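Local coordinates for protein probable porin (Pseudomonas aeruginosa, PDB 4FSO) that probably forms a passive outer-membrane channel that lets small solutes cross the membrane through an OprD-family beta-barrel, at residues 130-135 and 293-298; 176-181 and 288-293; 121-126 and 136-141. All coordinates share one frame; numbering follows the deposited sequence.

Contact 1 of 3, residues 130-135 and 293-298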
ATOM      1  N   LYS A 130       4.777  -0.232   0.790  1.00 34.13           N
ATOM      2  CA  LYS A 130       3.661   0.342   0.023  1.00 43.06           C
ATOM      3  C   LYS A 130       3.357   1.636   0.704  1.00 40.46           C
ATOM      4  O   LYS A 130       2.974   1.610   1.865  1.00 42.37           O
ATOM      5  CB  LYS A 130       2.383  -0.509   0.127  1.00 38.83           C
ATOM      6  CG  LYS A 130       2.438  -1.848  -0.552  1.00 40.42           C
ATOM      7  CD  LYS A 130       2.862  -1.715  -2.007  1.00 54.57           C
ATOM      8  CE  LYS A 130       1.710  -1.399  -2.963  1.00 63.42           C
ATOM      9  NZ  LYS A 130       2.168  -1.565  -4.394  1.00 64.26           N
ATOM     10  N   TYR A 131       3.505   2.766   0.031  1.00 44.27           N
ATOM     11  CA  TYR A 131       3.128   4.008   0.701  1.00 51.95           C
ATOM     12  C   TYR A 131       1.609   3.982   0.911  1.00 50.13           C
ATOM     13  O   TYR A 131       0.828   3.440   0.079  1.00 26.22           O
ATOM     14  CB  TYR A 131       3.567   5.253  -0.073  1.00 59.69           C
ATOM     15  CG  TYR A 131       2.579   5.686  -1.134  1.00 69.33           C
ATOM     16  CD1 TYR A 131       2.319   4.874  -2.226  1.00 74.07           C
ATOM     17  CD2 TYR A 131       1.906   6.905  -1.040  1.00 70.39           C
ATOM     18  CE1 TYR A 131       1.421   5.250  -3.189  1.00 83.55           C
ATOM     19  CE2 TYR A 131       1.008   7.297  -2.007  1.00 68.90           C
ATOM     20  CZ  TYR A 131       0.770   6.458  -3.080  1.00 87.96           C
ATOM     21  OH  TYR A 131      -0.120   6.803  -4.069  1.00103.65           O
ATOM     22  N   ASN A 132       1.207   4.519   2.056  1.00 44.80           N
ATOM     23  CA  ASN A 132      -0.186   4.503   2.457  1.00 39.58           C
ATOM     24  C   ASN A 132      -0.943   5.689   1.868  1.00 56.08           C
ATOM     25  O   ASN A 132      -0.477   6.833   1.918  1.00 51.82           O
ATOM     26  CB  ASN A 132      -0.309   4.467   3.980  1.00 40.44           C
ATOM     27  CG  ASN A 132      -1.736   4.189   4.446  1.00 51.01           C
ATOM     28  OD1 ASN A 132      -2.595   3.751   3.663  1.00 52.53           O
ATOM     29  ND2 ASN A 132      -1.990   4.429   5.729  1.00 48.14           N
ATOM     30  N   ASP A 133      -2.114   5.390   1.309  1.00 77.50           N
ATOM     31  CA  ASP A 133      -2.934   6.359   0.586  1.00 88.26           C
ATOM     32  C   ASP A 133      -4.228   6.681   1.339  1.00 86.05           C
ATOM     33  O   ASP A 133      -5.138   7.295   0.787  1.00 79.66           O
ATOM     34  CB  ASP A 133      -3.262   5.801  -0.809  1.00 99.06           C
ATOM     35  CG  ASP A 133      -2.955   4.299  -0.935  1.00 99.65           C
ATOM     36  OD1 ASP A 133      -3.205   3.551   0.039  1.00 94.53           O
ATOM     37  OD2 ASP A 133      -2.455   3.868  -2.003  1.00 97.66           O
ATOM     38  N   GLY A 134      -4.290   6.277   2.604  1.00 91.87           N
ATOM     39  CA  GLY A 134      -5.540   6.238   3.339  1.00 94.34           C
ATOM     40  C   GLY A 134      -5.796   7.353   4.331  1.00 97.21           C
ATOM     41  O   GLY A 134      -6.753   7.283   5.098  1.00101.57           O
ATOM     42  N   ARG A 135      -4.942   8.370   4.339  1.00 98.69           N
ATOM     43  CA  ARG A 135      -5.252   9.602   5.065  1.00107.53           C
ATOM     44  C   ARG A 135      -5.322  10.768   4.075  1.00106.71           C
ATOM     45  O   ARG A 135      -5.477  10.545   2.871  1.00106.38           O
ATOM     46  CB  ARG A 135      -4.260   9.868   6.207  1.00115.07           C
ATOM     47  CG  ARG A 135      -4.454   8.968   7.441  1.00114.09           C
ATOM     48  CD  ARG A 135      -5.848   9.121   8.069  1.00104.67           C
ATOM     49  NE  ARG A 135      -6.502   7.827   8.284  1.00 93.64           N
ATOM     50  CZ  ARG A 135      -6.960   7.389   9.454  1.00 84.28           C
ATOM     51  NH1 ARG A 135      -6.858   8.140  10.544  1.00 77.45           N
ATOM     52  NH2 ARG A 135      -7.532   6.195   9.535  1.00 79.31           N
ATOM     53  N   GLY A 293       3.401   4.440   8.174  1.00 30.42           N
ATOM     54  CA  GLY A 293       3.220   5.168   6.935  1.00 37.56           C
ATOM     55  C   GLY A 293       3.164   4.251   5.730  1.00 45.73           C
ATOM     56  O   GLY A 293       3.242   4.695   4.587  1.00 52.86           O
ATOM     57  N   SER A 294       3.043   2.957   5.989  1.00 45.26           N
ATOM     58  CA  SER A 294       2.869   1.991   4.919  1.00 32.92           C
ATOM     59  C   SER A 294       1.716   1.048   5.222  1.00 34.81           C
ATOM     60  O   SER A 294       1.122   1.091   6.301  1.00 23.54           O
ATOM     61  CB  SER A 294       4.151   1.181   4.684  1.00 23.20           C
ATOM     62  OG  SER A 294       4.337   0.197   5.684  1.00 35.12           O
ATOM     63  N   ASN A 295       1.398   0.202   4.250  1.00 40.47           N
ATOM     64  CA  ASN A 295       0.475  -0.895   4.477  1.00 42.16           C
ATOM     65  C   ASN A 295       1.228  -2.166   4.189  1.00 45.07           C
ATOM     66  O   ASN A 295       2.058  -2.195   3.283  1.00 37.94           O
ATOM     67  CB  ASN A 295      -0.736  -0.816   3.540  1.00 38.94           C
ATOM     68  CG  ASN A 295      -1.344   0.574   3.480  1.00 46.80           C
ATOM     69  OD1 ASN A 295      -1.539   1.231   4.517  1.00 50.60           O
ATOM     70  ND2 ASN A 295      -1.654   1.030   2.261  1.00 29.50           N
ATOM     71  N   PRO A 296       0.939  -3.228   4.949  1.00 38.99           N
ATOM     72  CA  PRO A 296       1.578  -4.489   4.584  1.00 18.33           C
ATOM     73  C   PRO A 296       0.972  -4.983   3.271  1.00 18.94           C
ATOM     74  O   PRO A 296      -0.234  -4.947   3.056  1.00 31.82           O
ATOM     75  CB  PRO A 296       1.220  -5.405   5.752  1.00 32.32           C
ATOM     76  CG  PRO A 296      -0.093  -4.867   6.256  1.00 20.57           C
ATOM     77  CD  PRO A 296      -0.044  -3.384   6.038  1.00 27.44           C
ATOM     78  N   TYR A 297       1.835  -5.433   2.383  1.00 18.77           N
ATOM     79  CA  TYR A 297       1.448  -5.855   1.050  1.00 21.81           C
ATOM     80  C   TYR A 297       0.898  -7.281   1.071  1.00 33.02           C
ATOM     81  O   TYR A 297       1.520  -8.212   0.556  1.00 44.29           O
ATOM     82  CB  TYR A 297       2.687  -5.775   0.175  1.00 26.33           C
ATOM     83  CG  TYR A 297       2.471  -5.871  -1.300  1.00 28.72           C
ATOM     84  CD1 TYR A 297       1.461  -5.162  -1.929  1.00 18.44           C
ATOM     85  CD2 TYR A 297       3.317  -6.647  -2.077  1.00 31.15           C
ATOM     86  CE1 TYR A 297       1.282  -5.247  -3.293  1.00 27.09           C
ATOM     87  CE2 TYR A 297       3.149  -6.742  -3.442  1.00 32.29           C
ATOM     88  CZ  TYR A 297       2.135  -6.038  -4.051  1.00 36.21           C
ATOM     89  OH  TYR A 297       1.990  -6.132  -5.415  1.00 38.23           O
ATOM     90  N   LEU A 298      -0.263  -7.458   1.685  1.00 36.77           N
ATOM     91  CA  LEU A 298      -0.850  -8.789   1.832  1.00 33.11           C
ATOM     92  C   LEU A 298      -2.248  -8.844   1.226  1.00 26.01           C
ATOM     93  O   LEU A 298      -2.927  -7.833   1.156  1.00 27.01           O
ATOM     94  CB  LEU A 298      -0.900  -9.177   3.312  1.00 28.58           C
ATOM     95  CG  LEU A 298       0.463  -9.326   3.995  1.00 25.74           C
ATOM     96  CD1 LEU A 298       0.304  -9.259   5.516  1.00 14.48           C
ATOM     97  CD2 LEU A 298       1.156 -10.661   3.557  1.00 21.93           C
TER
HETATM   98  O   HOH W   1       4.770  -2.168   3.403  1.00 37.81           O
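K130 crosses the ring of Y297 obliquely and makes the largest single contribution to the contact between 130-135 and 293-298. Its CB passes 3.6 Å from N295 O. CG, anti to the backbone carbonyl carbon, then reaches Y297 CD1 at 3.7 Å. Bends at chi2 (-53°) and chi3 (-85°) turn the chain so that CD also lies 3.7 Å from Y297 CD1, and CE and NZ continue past Y297 CE1, each about 3.9 Å from it. A long methylene chain suits this place, because it packs against an aromatic ring and still delivers an ammonium group, here to a long, weak ion pair with D125. R242 makes a cation-pi contact with the same tyrosine.

The backbones meet as a short antiparallel pairing. N295 N donates to K130 O (3.2 Å), in the carbonyl plane, while N132 N reaches G293 O (3.3 Å) from above that carbonyl's plane. G293 has a positive phi (92°), a conformation suited to a residue with no CB. The amides of N132 and N295 cross at about a right angle, their planes almost perpendicular. A water links K130 N, from which it accepts, with N295 O, to which it donates (2.7 Å); S294 OG hydrogen-bonds L291 O and is only weakly linked to the water.

The contact lies near the centre of the chain, where two inward-folded loops typical of OprD-family channels meet. Strand 129-131 runs beside strand 121-126 and, across the contact, beside 294-295, while L298 packs on strand 258-270 of the barrel wall.

Contact 2 of 3, residues 176-181 and 288-293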
ATOM      1  N   ARG A 176      10.015   4.536  11.357  1.00 36.43           N
ATOM      2  CA  ARG A 176       9.416   3.852  12.483  1.00 32.65           C
ATOM      3  C   ARG A 176       8.809   2.548  12.087  1.00 33.96           C
ATOM      4  O   ARG A 176       8.300   2.369  10.979  1.00 32.70           O
ATOM      5  CB  ARG A 176       8.285   4.693  13.067  1.00 47.28           C
ATOM      6  CG  ARG A 176       8.700   5.606  14.160  1.00 52.51           C
ATOM      7  CD  ARG A 176       7.716   6.734  14.316  1.00 60.75           C
ATOM      8  NE  ARG A 176       8.060   7.540  15.484  1.00 77.49           N
ATOM      9  CZ  ARG A 176       9.108   8.362  15.556  1.00 81.54           C
ATOM     10  NH1 ARG A 176       9.942   8.504  14.521  1.00 60.37           N
ATOM     11  NH2 ARG A 176       9.324   9.048  16.674  1.00 90.56           N
ATOM     12  N   LEU A 177       8.843   1.648  13.050  1.00 32.35           N
ATOM     13  CA  LEU A 177       8.179   0.386  12.956  1.00 21.57           C
ATOM     14  C   LEU A 177       6.707   0.644  13.209  1.00 33.30           C
ATOM     15  O   LEU A 177       6.336   1.358  14.145  1.00 43.73           O
ATOM     16  CB  LEU A 177       8.734  -0.528  14.033  1.00 29.03           C
ATOM     17  CG  LEU A 177       8.130  -1.919  14.043  1.00 34.71           C
ATOM     18  CD1 LEU A 177       8.570  -2.691  12.818  1.00 33.20           C
ATOM     19  CD2 LEU A 177       8.563  -2.594  15.302  1.00 42.99           C
ATOM     20  N   HIS A 178       5.857   0.073  12.366  1.00 36.87           N
ATOM     21  CA  HIS A 178       4.432   0.182  12.591  1.00 25.27           C
ATOM     22  C   HIS A 178       4.113  -0.558  13.884  1.00 36.86           C
ATOM     23  O   HIS A 178       4.660  -1.637  14.160  1.00 31.36           O
ATOM     24  CB  HIS A 178       3.651  -0.418  11.433  1.00 29.60           C
ATOM     25  CG  HIS A 178       2.164  -0.369  11.634  1.00 54.19           C
ATOM     26  ND1 HIS A 178       1.439  -1.451  12.086  1.00 41.54           N
ATOM     27  CD2 HIS A 178       1.284   0.644  11.473  1.00 62.72           C
ATOM     28  CE1 HIS A 178       0.166  -1.106  12.179  1.00 53.43           C
ATOM     29  NE2 HIS A 178       0.044   0.154  11.815  1.00 63.27           N
ATOM     30  N   CYS A 179       3.227   0.020  14.680  1.00 29.55           N
ATOM     31  CA  CYS A 179       3.030  -0.473  16.025  1.00 42.47           C
ATOM     32  C   CYS A 179       1.569  -0.334  16.437  1.00 51.47           C
ATOM     33  O   CYS A 179       1.179  -0.751  17.532  1.00 59.25           O
ATOM     34  CB  CYS A 179       3.936   0.313  16.989  1.00 42.87           C
ATOM     35  SG  CYS A 179       3.206   1.867  17.596  1.00 66.77           S
ATOM     36  N   LYS A 180       0.766   0.234  15.540  1.00 48.93           N
ATOM     37  CA  LYS A 180      -0.582   0.690  15.879  1.00 57.94           C
ATOM     38  C   LYS A 180      -1.579  -0.414  16.175  1.00 63.59           C
ATOM     39  O   LYS A 180      -2.550  -0.573  15.441  1.00 62.66           O
ATOM     40  CB  LYS A 180      -1.147   1.632  14.801  1.00 58.85           C
ATOM     41  N   ASN A 181      -1.284  -1.186  17.223  1.00 78.95           N
ATOM     42  CA  ASN A 181      -2.268  -1.901  18.055  1.00 98.39           C
ATOM     43  C   ASN A 181      -1.576  -2.765  19.114  1.00100.85           C
ATOM     44  O   ASN A 181      -2.191  -3.641  19.724  1.00102.56           O
ATOM     45  CB  ASN A 181      -3.309  -2.704  17.249  1.00104.60           C
ATOM     46  CG  ASN A 181      -4.752  -2.260  17.546  1.00 85.18           C
ATOM     47  OD1 ASN A 181      -5.155  -2.166  18.708  1.00 89.86           O
ATOM     48  ND2 ASN A 181      -5.521  -1.971  16.495  1.00 62.59           N
ATOM     49  N   MET A 288       3.758  -9.748  11.360  1.00 27.40           N
ATOM     50  CA  MET A 288       4.602  -9.265  10.266  1.00 26.38           C
ATOM     51  C   MET A 288       4.989  -7.786  10.451  1.00 37.47           C
ATOM     52  O   MET A 288       4.136  -6.920  10.601  1.00 28.38           O
ATOM     53  CB  MET A 288       3.949  -9.491   8.904  1.00 14.77           C
ATOM     54  CG  MET A 288       4.834  -9.020   7.778  1.00 35.79           C
ATOM     55  SD  MET A 288       4.000  -8.880   6.187  1.00 37.82           S
ATOM     56  CE  MET A 288       5.184  -7.879   5.306  1.00 26.83           C
ATOM     57  N   PRO A 289       6.294  -7.495  10.469  1.00 39.46           N
ATOM     58  CA  PRO A 289       6.658  -6.091  10.684  1.00 31.81           C
ATOM     59  C   PRO A 289       6.545  -5.247   9.399  1.00 28.06           C
ATOM     60  O   PRO A 289       6.703  -5.750   8.301  1.00 36.88           O
ATOM     61  CB  PRO A 289       8.121  -6.190  11.144  1.00 31.66           C
ATOM     62  CG  PRO A 289       8.642  -7.411  10.445  1.00 31.25           C
ATOM     63  CD  PRO A 289       7.472  -8.385  10.409  1.00 29.87           C
ATOM     64  N   TYR A 290       6.262  -3.965   9.547  1.00 23.80           N
ATOM     65  CA  TYR A 290       6.351  -3.050   8.426  1.00 29.78           C
ATOM     66  C   TYR A 290       6.451  -1.625   8.921  1.00 34.33           C
ATOM     67  O   TYR A 290       6.329  -1.379  10.123  1.00 37.53           O
ATOM     68  CB  TYR A 290       5.181  -3.202   7.467  1.00 32.22           C
ATOM     69  CG  TYR A 290       3.796  -3.156   8.080  1.00 41.14           C
ATOM     70  CD1 TYR A 290       3.260  -4.278   8.701  1.00 38.65           C
ATOM     71  CD2 TYR A 290       2.995  -2.011   7.981  1.00 47.39           C
ATOM     72  CE1 TYR A 290       1.986  -4.268   9.224  1.00 43.77           C
ATOM     73  CE2 TYR A 290       1.700  -1.985   8.514  1.00 39.09           C
ATOM     74  CZ  TYR A 290       1.204  -3.128   9.132  1.00 46.28           C
ATOM     75  OH  TYR A 290      -0.066  -3.162   9.662  1.00 38.13           O
ATOM     76  N   LEU A 291       6.681  -0.697   7.991  1.00 31.92           N
ATOM     77  CA  LEU A 291       6.918   0.712   8.339  1.00 26.20           C
ATOM     78  C   LEU A 291       5.636   1.501   8.643  1.00 27.91           C
ATOM     79  O   LEU A 291       4.606   1.358   7.963  1.00 24.83           O
ATOM     80  CB  LEU A 291       7.677   1.419   7.215  1.00 20.43           C
ATOM     81  CG  LEU A 291       9.022   0.782   6.913  1.00 28.03           C
ATOM     82  CD1 LEU A 291       9.777   1.632   5.898  1.00 20.32           C
ATOM     83  CD2 LEU A 291       9.811   0.567   8.222  1.00 22.02           C
ATOM     84  N   ASP A 292       5.707   2.321   9.687  1.00 22.43           N
ATOM     85  CA  ASP A 292       4.687   3.321   9.924  1.00 33.20           C
ATOM     86  C   ASP A 292       4.612   4.211   8.672  1.00 37.69           C
ATOM     87  O   ASP A 292       5.642   4.666   8.161  1.00 35.22           O
ATOM     88  CB  ASP A 292       5.065   4.145  11.147  1.00 36.29           C
ATOM     89  CG  ASP A 292       3.870   4.750  11.827  1.00 50.70           C
ATOM     90  OD1 ASP A 292       2.784   4.743  11.233  1.00 48.38           O
ATOM     91  OD2 ASP A 292       4.011   5.230  12.968  1.00 80.90           O
ATOM     92  N   GLY A 293       3.401   4.440   8.174  1.00 30.42           N
ATOM     93  CA  GLY A 293       3.220   5.168   6.935  1.00 37.56           C
ATOM     94  C   GLY A 293       3.164   4.251   5.730  1.00 45.73           C
ATOM     95  O   GLY A 293       3.242   4.695   4.587  1.00 52.86           O
TER
HETATM   96  O   HOH W   2       4.797  -3.490  12.253  1.00 27.90           O
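A single beta bridge between two loops, L177 opposite L291, ties the loop after strand 173-174 to the loop that follows strand 273-283 and folds into the lumen of this OprD-type barrel. Two backbone bonds frame it: H178 N to Y290 O (2.7 Å, nearly straight, in the carbonyl plane) and D292 N to R176 O (2.9 Å), the latter from above the carbonyl plane.

Beside the bridge, H178 and Y290 lie side by side in an offset stack, ring centroids 4.5 Å apart and planes tilted by 13°. The histidine leaves its backbone with CG anti to N (chi1 178°), while the tyrosine takes the crowded position between N and carbonyl carbon (chi1 51°); together these place Y290 CE2 3.5 Å from H178 CG. H178 CB adds a CH-pi contact over the tyrosine face. Two flat rings suit close packing between loops, and tyrosine also brings a hydroxyl, which hydrogen-bonds D306. L177 CD1 rests on P289 CB (3.9 Å), its isobutyl group continuing the buried apolar patch toward Y219. R176 extends away to a salt bridge with D187, and C179 is held by its disulfide to C186. A water accepts from Y290 N and donates to H178 O at 2.7 Å.

Contact 3 of 3, residues 121-126 and 136-141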
ATOM      1  N   ALA A 121      12.987  13.879  -1.900  1.00 21.37           N
ATOM      2  CA  ALA A 121      11.672  13.509  -1.394  1.00 28.25           C
ATOM      3  C   ALA A 121      11.004  12.413  -2.256  1.00 37.36           C
ATOM      4  O   ALA A 121      11.175  12.372  -3.461  1.00 35.50           O
ATOM      5  CB  ALA A 121      10.778  14.763  -1.266  1.00 18.61           C
ATOM      6  N   MET A 122      10.256  11.516  -1.625  1.00 41.09           N
ATOM      7  CA  MET A 122       9.864  10.279  -2.289  1.00 39.12           C
ATOM      8  C   MET A 122       8.574   9.627  -1.756  1.00 42.63           C
ATOM      9  O   MET A 122       8.345   9.554  -0.534  1.00 45.09           O
ATOM     10  CB  MET A 122      11.005   9.264  -2.177  1.00 37.61           C
ATOM     11  CG  MET A 122      12.082   9.402  -3.209  1.00 47.09           C
ATOM     12  SD  MET A 122      13.365   8.191  -2.898  1.00 54.78           S
ATOM     13  CE  MET A 122      12.416   6.689  -3.129  1.00 99.06           C
ATOM     14  N   LEU A 123       7.758   9.140  -2.693  1.00 30.78           N
ATOM     15  CA  LEU A 123       6.656   8.230  -2.388  1.00 38.04           C
ATOM     16  C   LEU A 123       6.965   6.798  -2.854  1.00 41.24           C
ATOM     17  O   LEU A 123       6.650   6.426  -3.988  1.00 45.86           O
ATOM     18  CB  LEU A 123       5.365   8.716  -3.051  1.00 40.02           C
ATOM     19  CG  LEU A 123       4.891  10.140  -2.743  1.00 35.85           C
ATOM     20  CD1 LEU A 123       3.471  10.401  -3.280  1.00 34.37           C
ATOM     21  CD2 LEU A 123       4.941  10.345  -1.274  1.00 31.05           C
ATOM     22  N   PRO A 124       7.588   5.986  -1.985  1.00 38.07           N
ATOM     23  CA  PRO A 124       7.922   4.623  -2.416  1.00 27.49           C
ATOM     24  C   PRO A 124       6.674   3.756  -2.589  1.00 24.46           C
ATOM     25  O   PRO A 124       5.749   3.860  -1.796  1.00 21.30           O
ATOM     26  CB  PRO A 124       8.790   4.092  -1.266  1.00 18.39           C
ATOM     27  CG  PRO A 124       9.168   5.313  -0.449  1.00 27.47           C
ATOM     28  CD  PRO A 124       8.028   6.255  -0.607  1.00 32.76           C
ATOM     29  N   ASP A 125       6.650   2.937  -3.633  1.00 31.90           N
ATOM     30  CA  ASP A 125       5.591   1.960  -3.815  1.00 33.70           C
ATOM     31  C   ASP A 125       6.184   0.624  -4.245  1.00 33.22           C
ATOM     32  O   ASP A 125       6.503   0.429  -5.412  1.00 34.47           O
ATOM     33  CB  ASP A 125       4.581   2.439  -4.846  1.00 40.68           C
ATOM     34  CG  ASP A 125       3.213   1.842  -4.629  1.00 54.52           C
ATOM     35  OD1 ASP A 125       2.868   1.563  -3.458  1.00 58.98           O
ATOM     36  OD2 ASP A 125       2.480   1.662  -5.622  1.00 68.16           O
ATOM     37  N   MET A 126       6.327  -0.296  -3.295  1.00 37.89           N
ATOM     38  CA  MET A 126       7.041  -1.558  -3.532  1.00 33.31           C
ATOM     39  C   MET A 126       6.728  -2.555  -2.398  1.00 32.31           C
ATOM     40  O   MET A 126       6.307  -2.140  -1.330  1.00 34.59           O
ATOM     41  CB  MET A 126       8.550  -1.281  -3.624  1.00 31.67           C
ATOM     42  CG  MET A 126       9.103  -0.398  -2.494  1.00 25.05           C
ATOM     43  SD  MET A 126      10.832  -0.726  -2.157  1.00 57.56           S
ATOM     44  CE  MET A 126      10.806  -2.549  -2.001  1.00 26.82           C
ATOM     45  N   LEU A 136      -5.211  11.999   4.574  1.00102.00           N
ATOM     46  CA  LEU A 136      -5.406  13.188   3.732  1.00 88.95           C
ATOM     47  C   LEU A 136      -4.238  13.450   2.771  1.00 75.16           C
ATOM     48  O   LEU A 136      -4.426  13.666   1.565  1.00 57.35           O
ATOM     49  CB  LEU A 136      -5.663  14.431   4.596  1.00 70.75           C
ATOM     50  CG  LEU A 136      -5.861  15.712   3.789  1.00 58.82           C
ATOM     51  CD1 LEU A 136      -7.131  15.633   2.959  1.00 51.20           C
ATOM     52  CD2 LEU A 136      -5.872  16.934   4.688  1.00 68.36           C
ATOM     53  N   LEU A 137      -3.034  13.441   3.327  1.00 69.81           N
ATOM     54  CA  LEU A 137      -1.829  13.683   2.558  1.00 59.59           C
ATOM     55  C   LEU A 137      -0.917  12.484   2.796  1.00 59.06           C
ATOM     56  O   LEU A 137      -0.758  12.038   3.936  1.00 62.70           O
ATOM     57  CB  LEU A 137      -1.166  14.991   3.008  1.00 56.29           C
ATOM     58  CG  LEU A 137      -2.072  16.229   3.187  1.00 52.85           C
ATOM     59  CD1 LEU A 137      -1.274  17.445   3.646  1.00 56.34           C
ATOM     60  CD2 LEU A 137      -2.884  16.556   1.928  1.00 39.57           C
ATOM     61  N   PRO A 138      -0.341  11.933   1.717  1.00 53.37           N
ATOM     62  CA  PRO A 138       0.485  10.724   1.844  1.00 54.99           C
ATOM     63  C   PRO A 138       1.703  10.917   2.754  1.00 64.58           C
ATOM     64  O   PRO A 138       2.030  12.035   3.153  1.00 75.20           O
ATOM     65  CB  PRO A 138       0.929  10.435   0.400  1.00 51.93           C
ATOM     66  CG  PRO A 138       0.727  11.721  -0.346  1.00 51.21           C
ATOM     67  CD  PRO A 138      -0.422  12.417   0.326  1.00 53.60           C
ATOM     68  N   THR A 139       2.355   9.817   3.105  1.00 64.45           N
ATOM     69  CA  THR A 139       3.592   9.891   3.859  1.00 56.56           C
ATOM     70  C   THR A 139       4.670  10.343   2.898  1.00 55.07           C
ATOM     71  O   THR A 139       4.535  10.199   1.689  1.00 63.42           O
ATOM     72  CB  THR A 139       3.992   8.523   4.413  1.00 59.30           C
ATOM     73  OG1 THR A 139       2.813   7.739   4.651  1.00 72.13           O
ATOM     74  CG2 THR A 139       4.781   8.692   5.697  1.00 51.46           C
ATOM     75  N   LEU A 140       5.752  10.874   3.431  1.00 44.62           N
ATOM     76  CA  LEU A 140       6.789  11.403   2.584  1.00 47.54           C
ATOM     77  C   LEU A 140       8.115  10.850   3.056  1.00 44.67           C
ATOM     78  O   LEU A 140       8.534  11.140   4.168  1.00 50.94           O
ATOM     79  CB  LEU A 140       6.798  12.926   2.695  1.00 53.99           C
ATOM     80  CG  LEU A 140       7.491  13.625   1.530  1.00 60.80           C
ATOM     81  CD1 LEU A 140       6.695  13.383   0.268  1.00 65.32           C
ATOM     82  CD2 LEU A 140       7.642  15.101   1.783  1.00 59.97           C
ATOM     83  N   PHE A 141       8.783  10.055   2.232  1.00 38.85           N
ATOM     84  CA  PHE A 141      10.084   9.541   2.652  1.00 42.31           C
ATOM     85  C   PHE A 141      11.200  10.306   1.999  1.00 46.76           C
ATOM     86  O   PHE A 141      10.999  10.973   0.986  1.00 53.82           O
ATOM     87  CB  PHE A 141      10.198   8.037   2.414  1.00 36.32           C
ATOM     88  CG  PHE A 141       9.243   7.243   3.248  1.00 29.09           C
ATOM     89  CD1 PHE A 141       9.649   6.689   4.448  1.00 32.12           C
ATOM     90  CD2 PHE A 141       7.919   7.096   2.857  1.00 24.23           C
ATOM     91  CE1 PHE A 141       8.758   5.969   5.239  1.00 36.16           C
ATOM     92  CE2 PHE A 141       7.019   6.365   3.639  1.00 34.06           C
ATOM     93  CZ  PHE A 141       7.438   5.805   4.833  1.00 27.79           C
TER
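P138 is the first residue of 136-141 to touch the strand 121-126, its CG lying 4.2 Å from L123 CD1. The ring is apolar and rigid, which suits the extended approach to strand 140-142, and it is also packed against Y131, I49 and M70. T139 follows, with its hydroxyl turned elsewhere, to a hydrogen bond with G293 O; the buried OG1 is thereby satisfied by the loop of contact 1.

L140 enters the strand with CG anti to its backbone N (chi1 -160°). Although its CB sets off away from the other segment, CD1 comes back to L123 CD2 at 3.8 Å, the two leucines crossing obliquely, while CD2 approaches A121 CB. F141 then forms an antiparallel hydrogen-bonded pair with M122. F141 N donates to M122 O (2.8 Å, N-H...O angle 158°), in the carbonyl plane; the return bond from M122 N to F141 O is bent and weak. Both side chains lie on the same face of this pair. Those of P124 and F141 cross at about a right angle, P124 CD lying obliquely to the ring, 3.6 Å from F141 CD2, and M122 O sits at the ring edge; Y164 and L161 pack nearby.

Apolar side-chain contacts thus dominate, while A121 and L140 bond their backbones to V106 and T165 in flanking strands. Such chemistry suits the buried base of a loop, where the barrel strands are leaving and rejoining the wall.

Contact 3 is buried, contact 2 partly so, and contact 1 is a surface contact of mostly partly exposed residues near the centre of the chain. Their side chains change in step: apolar at the base of the loop between strands 121-126 and 140-142, stacked H178 and Y290 in contact 2, lysine and asparagine in contact 1; contacts 1 and 2 each hold a bridging water. Contacts 1 and 3 hold two parts of the same loop, strands 129-131 and 121-126 being neighbours. Contacts 1 and 2 hold successive parts of another, sharing G293, and P296 packs on Y290 where they meet. Three loops are thus joined across the lumen, consistent with the constricted pore known from OprD-family relatives.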